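PDB 6IDP: MATE family efflux transporter from Vibrio cholerae, which is a MATE-family transporter that probably exports drugs and other organic compounds, with conformational changes that depend on protons. Local coordinates for residues M241-L246 with V381-S386; Q16-M21 with L284-S289. All blocks are in the same frame, centred on the assembly; numbering follows the deposited sequence.

Contact 1: residues M241-L246 with V381-S386; sequences MLSQLL and VALTIS. With OLC ((2R)-2,3-dihydroxypropyl (9Z)-octadec-9-enoate), chain S.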
loop_
_atom_site.group_PDB
_atom_site.type_symbol
_atom_site.label_atom_id
_atom_site.label_comp_id
_atom_site.label_asym_id
_atom_site.label_seq_id
_atom_site.Cartn_x
_atom_site.Cartn_y
_atom_site.Cartn_z
ATOM N N MET A 241 4.293 0.565 -10.848
ATOM C CA MET A 241 2.871 0.463 -11.158
ATOM C C MET A 241 2.480 -0.963 -11.515
ATOM O O MET A 241 1.435 -1.453 -11.085
ATOM C CB MET A 241 2.498 1.396 -12.307
ATOM C CG MET A 241 2.269 2.834 -11.900
ATOM S SD MET A 241 1.685 3.810 -13.296
ATOM C CE MET A 241 1.627 5.441 -12.566
ATOM N N LEU A 242 3.319 -1.613 -12.316
ATOM C CA LEU A 242 3.097 -3.001 -12.701
ATOM C C LEU A 242 3.015 -3.910 -11.481
ATOM O O LEU A 242 2.240 -4.865 -11.461
ATOM C CB LEU A 242 4.207 -3.485 -13.632
ATOM C CG LEU A 242 3.930 -3.403 -15.131
ATOM C CD1 LEU A 242 5.132 -3.901 -15.913
ATOM C CD2 LEU A 242 2.690 -4.214 -15.472
ATOM N N SER A 243 3.818 -3.605 -10.465
ATOM C CA SER A 243 3.846 -4.403 -9.246
ATOM C C SER A 243 2.530 -4.315 -8.480
ATOM O O SER A 243 2.160 -5.243 -7.765
ATOM C CB SER A 243 5.001 -3.966 -8.347
ATOM O OG SER A 243 6.248 -4.273 -8.942
ATOM N N GLN A 244 1.832 -3.194 -8.630
ATOM C CA GLN A 244 0.541 -3.007 -7.981
ATOM C C GLN A 244 -0.543 -3.788 -8.712
ATOM O O GLN A 244 -1.592 -4.094 -8.151
ATOM C CB GLN A 244 0.176 -1.521 -7.927
ATOM C CG GLN A 244 1.253 -0.639 -7.320
ATOM C CD GLN A 244 1.544 -0.986 -5.874
ATOM O OE1 GLN A 244 0.631 -1.252 -5.093
ATOM N NE2 GLN A 244 2.819 -0.989 -5.511
ATOM N N LEU A 245 -0.271 -4.110 -9.971
ATOM C CA LEU A 245 -1.229 -4.805 -10.819
ATOM C C LEU A 245 -1.279 -6.302 -10.513
ATOM O O LEU A 245 -2.270 -6.974 -10.804
ATOM C CB LEU A 245 -0.879 -4.575 -12.292
ATOM C CG LEU A 245 -1.824 -5.098 -13.373
ATOM C CD1 LEU A 245 -3.132 -4.323 -13.371
ATOM C CD2 LEU A 245 -1.153 -5.031 -14.737
ATOM N N LEU A 246 -0.210 -6.817 -9.913
ATOM C CA LEU A 246 -0.090 -8.249 -9.643
ATOM C C LEU A 246 -1.029 -8.778 -8.540
ATOM O O LEU A 246 -1.641 -9.828 -8.723
ATOM C CB LEU A 246 1.364 -8.599 -9.297
ATOM C CG LEU A 246 2.425 -8.241 -10.341
ATOM C CD1 LEU A 246 3.809 -8.650 -9.861
ATOM C CD2 LEU A 246 2.109 -8.882 -11.683
ATOM N N VAL A 381 14.537 -4.967 -10.560
ATOM C CA VAL A 381 14.799 -5.992 -9.557
ATOM C C VAL A 381 13.598 -6.098 -8.619
ATOM O O VAL A 381 13.200 -7.194 -8.220
ATOM C CB VAL A 381 16.078 -5.692 -8.746
ATOM C CG1 VAL A 381 16.203 -6.639 -7.558
ATOM C CG2 VAL A 381 17.304 -5.793 -9.642
ATOM N N ALA A 382 13.011 -4.949 -8.289
ATOM C CA ALA A 382 11.844 -4.901 -7.417
ATOM C C ALA A 382 10.639 -5.579 -8.066
ATOM O O ALA A 382 9.898 -6.306 -7.407
ATOM C CB ALA A 382 11.512 -3.461 -7.058
ATOM N N LEU A 383 10.455 -5.334 -9.362
ATOM C CA LEU A 383 9.377 -5.952 -10.127
ATOM C C LEU A 383 9.573 -7.461 -10.239
ATOM O O LEU A 383 8.609 -8.228 -10.168
ATOM C CB LEU A 383 9.284 -5.328 -11.523
ATOM C CG LEU A 383 8.322 -6.007 -12.504
ATOM C CD1 LEU A 383 6.887 -5.941 -11.995
ATOM C CD2 LEU A 383 8.432 -5.404 -13.897
ATOM N N THR A 384 10.823 -7.880 -10.417
ATOM C CA THR A 384 11.153 -9.297 -10.517
ATOM C C THR A 384 10.797 -10.039 -9.233
ATOM O O THR A 384 10.219 -11.125 -9.272
ATOM C CB THR A 384 12.649 -9.512 -10.819
ATOM O OG1 THR A 384 12.975 -8.909 -12.076
ATOM C CG2 THR A 384 12.981 -10.997 -10.877
ATOM N N ILE A 385 11.141 -9.443 -8.096
ATOM C CA ILE A 385 10.866 -10.051 -6.801
ATOM C C ILE A 385 9.360 -10.207 -6.593
ATOM O O ILE A 385 8.891 -11.273 -6.187
ATOM C CB ILE A 385 11.479 -9.224 -5.650
ATOM C CG1 ILE A 385 13.010 -9.244 -5.742
ATOM C CG2 ILE A 385 11.022 -9.763 -4.304
ATOM C CD1 ILE A 385 13.712 -8.371 -4.718
ATOM N N SER A 386 8.613 -9.148 -6.894
ATOM C CA SER A 386 7.153 -9.164 -6.816
ATOM C C SER A 386 6.527 -10.211 -7.735
ATOM O O SER A 386 5.610 -10.927 -7.336
ATOM C CB SER A 386 6.585 -7.784 -7.163
ATOM O OG SER A 386 6.958 -6.814 -6.203
HETATM C C18 OLC S . 4.753 -8.995 -15.041
HETATM C C10 OLC S . 14.158 -8.515 -15.716
HETATM C C9 OLC S . 15.306 -8.340 -15.031
HETATM C C17 OLC S . 6.030 -9.741 -15.368
HETATM C C11 OLC S . 12.861 -7.913 -15.219
HETATM C C8 OLC S . 15.323 -7.536 -13.749
HETATM C C16 OLC S . 7.222 -8.914 -14.940
HETATM C C12 OLC S . 11.775 -8.144 -16.247
HETATM C C7 OLC S . 16.467 -7.999 -12.875
HETATM C C15 OLC S . 8.501 -9.657 -15.259
HETATM C C13 OLC S . 10.886 -9.283 -15.799
HETATM C C6 OLC S . 17.765 -7.882 -13.643
HETATM C C14 OLC S . 9.679 -8.724 -15.076
#

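Contact 2: residues Q16-M21 with L284-S289; sequences QMTWPM and LAMTMS. With OLC ((2R)-2,3-dihydroxypropyl (9Z)-octadec-9-enoate), chain M.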
loop_
_atom_site.group_PDB
_atom_site.type_symbol
_atom_site.label_atom_id
_atom_site.label_comp_id
_atom_site.label_asym_id
_atom_site.label_seq_id
_atom_site.Cartn_x
_atom_site.Cartn_y
_atom_site.Cartn_z
ATOM N N GLN A 16 11.872 6.036 14.983
ATOM C CA GLN A 16 11.249 7.358 14.989
ATOM C C GLN A 16 10.626 7.700 13.640
ATOM O O GLN A 16 9.655 8.446 13.575
ATOM C CB GLN A 16 12.264 8.436 15.382
ATOM C CG GLN A 16 12.668 8.406 16.850
ATOM C CD GLN A 16 11.499 8.659 17.790
ATOM O OE1 GLN A 16 10.582 9.419 17.473
ATOM N NE2 GLN A 16 11.527 8.019 18.954
ATOM N N MET A 17 11.189 7.157 12.566
ATOM C CA MET A 17 10.631 7.365 11.237
ATOM C C MET A 17 9.391 6.506 11.002
ATOM O O MET A 17 8.480 6.907 10.283
ATOM C CB MET A 17 11.677 7.061 10.162
ATOM C CG MET A 17 12.761 8.117 10.016
ATOM S SD MET A 17 12.227 9.558 9.074
ATOM C CE MET A 17 11.925 8.824 7.467
ATOM N N THR A 18 9.363 5.326 11.617
ATOM C CA THR A 18 8.349 4.329 11.291
ATOM C C THR A 18 7.056 4.455 12.100
ATOM O O THR A 18 5.967 4.353 11.536
ATOM C CB THR A 18 8.904 2.898 11.469
ATOM O OG1 THR A 18 10.028 2.712 10.599
ATOM C CG2 THR A 18 7.842 1.861 11.135
ATOM N N TRP A 19 7.157 4.688 13.406
ATOM C CA TRP A 19 5.952 4.694 14.238
ATOM C C TRP A 19 4.888 5.740 13.833
ATOM O O TRP A 19 3.699 5.473 14.004
ATOM C CB TRP A 19 6.318 4.850 15.728
ATOM C CG TRP A 19 6.723 6.223 16.180
ATOM C CD1 TRP A 19 7.994 6.676 16.392
ATOM C CD2 TRP A 19 5.851 7.314 16.508
ATOM N NE1 TRP A 19 7.968 7.982 16.816
ATOM C CE2 TRP A 19 6.665 8.397 16.893
ATOM C CE3 TRP A 19 4.463 7.481 16.503
ATOM C CZ2 TRP A 19 6.135 9.630 17.270
ATOM C CZ3 TRP A 19 3.941 8.704 16.875
ATOM C CH2 TRP A 19 4.775 9.763 17.254
ATOM N N PRO A 20 5.285 6.916 13.296
ATOM C CA PRO A 20 4.178 7.774 12.854
ATOM C C PRO A 20 3.414 7.196 11.665
ATOM O O PRO A 20 2.214 7.436 11.534
ATOM C CB PRO A 20 4.874 9.081 12.454
ATOM C CG PRO A 20 6.178 9.058 13.152
ATOM C CD PRO A 20 6.580 7.616 13.192
ATOM N N MET A 21 4.108 6.452 10.808
ATOM C CA MET A 21 3.463 5.827 9.660
ATOM C C MET A 21 2.588 4.669 10.120
ATOM O O MET A 21 1.572 4.364 9.501
ATOM C CB MET A 21 4.499 5.345 8.641
ATOM C CG MET A 21 5.272 6.469 7.963
ATOM S SD MET A 21 4.214 7.786 7.325
ATOM C CE MET A 21 3.226 6.905 6.122
ATOM N N LEU A 284 4.293 -2.913 6.822
ATOM C CA LEU A 284 3.697 -1.972 5.881
ATOM C C LEU A 284 4.174 -0.544 6.155
ATOM O O LEU A 284 4.548 0.182 5.233
ATOM C CB LEU A 284 2.172 -2.053 5.950
ATOM C CG LEU A 284 1.365 -1.579 4.738
ATOM C CD1 LEU A 284 1.064 -0.084 4.797
ATOM C CD2 LEU A 284 2.071 -1.948 3.435
ATOM N N ALA A 285 4.165 -0.150 7.425
ATOM C CA ALA A 285 4.651 1.166 7.826
ATOM C C ALA A 285 6.116 1.355 7.441
ATOM O O ALA A 285 6.527 2.442 7.033
ATOM C CB ALA A 285 4.470 1.364 9.326
ATOM N N MET A 286 6.895 0.284 7.564
ATOM C CA MET A 286 8.329 0.331 7.287
ATOM C C MET A 286 8.616 0.523 5.798
ATOM O O MET A 286 9.634 1.104 5.430
ATOM C CB MET A 286 9.011 -0.945 7.793
ATOM C CG MET A 286 10.439 -0.741 8.279
ATOM S SD MET A 286 11.054 -2.132 9.260
ATOM C CE MET A 286 9.536 -2.670 10.043
ATOM N N THR A 287 7.718 0.045 4.941
ATOM C CA THR A 287 7.898 0.197 3.499
ATOM C C THR A 287 7.643 1.633 3.047
ATOM O O THR A 287 7.827 1.965 1.877
ATOM C CB THR A 287 6.977 -0.747 2.700
ATOM O OG1 THR A 287 5.609 -0.455 3.003
ATOM C CG2 THR A 287 7.279 -2.197 3.038
ATOM N N MET A 288 7.211 2.477 3.978
ATOM C CA MET A 288 7.025 3.892 3.694
ATOM C C MET A 288 8.073 4.754 4.400
ATOM O O MET A 288 8.339 5.879 3.984
ATOM C CB MET A 288 5.619 4.333 4.097
ATOM C CG MET A 288 4.530 3.773 3.201
ATOM S SD MET A 288 2.877 4.227 3.751
ATOM C CE MET A 288 2.788 3.329 5.295
ATOM N N SER A 289 8.667 4.222 5.462
ATOM C CA SER A 289 9.646 4.980 6.238
ATOM C C SER A 289 11.080 4.659 5.823
ATOM O O SER A 289 11.942 5.535 5.811
ATOM C CB SER A 289 9.463 4.716 7.734
ATOM O OG SER A 289 9.572 3.335 8.029
HETATM C C18 OLC M . 4.484 1.892 19.140
HETATM C C10 OLC M . 8.201 9.924 20.595
HETATM C C17 OLC M . 4.788 3.333 18.788
HETATM C C11 OLC M . 8.594 8.537 21.051
HETATM C C16 OLC M . 5.090 4.110 20.051
HETATM C C12 OLC M . 7.775 7.502 20.310
HETATM C C15 OLC M . 5.502 5.524 19.700
HETATM C C13 OLC M . 6.313 7.667 20.664
HETATM C C14 OLC M . 5.700 6.319 20.973
#

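Contact 1: residues M241-L246 with V381-S386
The carbonyl oxygen of A382 is gripped twice by S386, the residue that turns its side chain to S243 of the other helix. S386 OG reaches A382 O at 3.2 Å and S386 N closes the ordinary helical bond to it; the two donors arrive from opposite faces of the carbonyl plane. With OG beside its own backbone N (chi1 -65°), the S386 hydroxyl folds back on the turn beneath it. S243 behaves alike, its OG bonding to P239 O one turn earlier. Although S243 OG and S386 OG face each other at 3.8 Å, no hydrogen bond passes between the helices: each hydroxyl has a backbone carbonyl of its own helix as partner, and the interface is van der Waals packing of two serines with leucines beside them. L383 straddles this seam. Its CG lies anti to the backbone N (chi1 172°), which carries one methyl across the gap, so that CD1 rests on S243 OG at 3.5 Å and on L242 CB at 4.0 Å. The other methyl, CD2, meets carbon C14 of a monoolein chain at 3.7 Å, and one leucine thus serves both a helix partner and a lipid tail. A turn farther on, L246 rests CD1 on the backbone C of S386 at 3.8 Å, while L390 and F391 of helix 379-435 also touch L246. S386 in turn packs on V370 of helix 360-375. The segment axes run almost parallel, at 7°, and approach to 9.5 Å. Serines bonded back to the preceding turn are common in membrane helices, since the hydroxyl is satisfied within its own helix; here they lie where helices 226-259 and 379-435 of the helical MATE fold pack side by side.

Contact 2: residues Q16-M21 with L284-S289
T18 and S289 meet hydroxyl to hydroxyl, with T18 OG1 and S289 OG only 2.7 Å apart. S289 sets its OG between the backbone N and the carbonyl carbon (chi1 57°), a crowded position that brings the oxygen to T18, whose OG1 also bonds to L14 O on its own helix. The T18 methyl, CG2, occupies the other branch and lies against A285 CB at 3.9 Å. M21 adds a hydrophobic tip: its chain is bent at both chi2 and chi3, and the curl delivers CE to M288 SD at 3.6 Å, the two side chains crossing obliquely. M17 CB packs beside S289 CB at 4.0 Å. W19 points away from the partner helix; P20 CD lies over one face of its ring and monoolein C15 over the opposite face, both offset toward the rim. W19 NE1 bonds in the ring plane to Q16 OE1 at 3.1 Å, nearly straight at 171°, although the donor sits above the amide C=O plane. The helix is kinked around P20. The small A285 and S289 face the other helix where the axes, crossing at 124°, approach to 8.2 Å. Around this crossing of helices 5-39 and 281-299, T160 bonds to M17 O, R155 bonds to M288 O, helix 161-184 touches P20 and M21, and helix 303-330 packs on M286.

How the contacts relate
Contacts 1 and 2 illustrate two ways of joining helices in one membrane protein: a nearly parallel pair and a steep crossing. Their centres lie 21 Å apart and their nearest atoms about 9 Å, so they do not touch. In sequence the segments alternate, 16-21, 241-246, 284-289 and 381-386, which interlaces the two contacts along the chain. Contact 1 joins two helices of the second MatE sequence region, whereas contact 2 ties the N-terminal helix to a helix of that region. Both are bordered by bound monoolein, which lies along L383 and T384 in contact 1 and along Q16 and W19 in contact 2; a further monoolein touches T18.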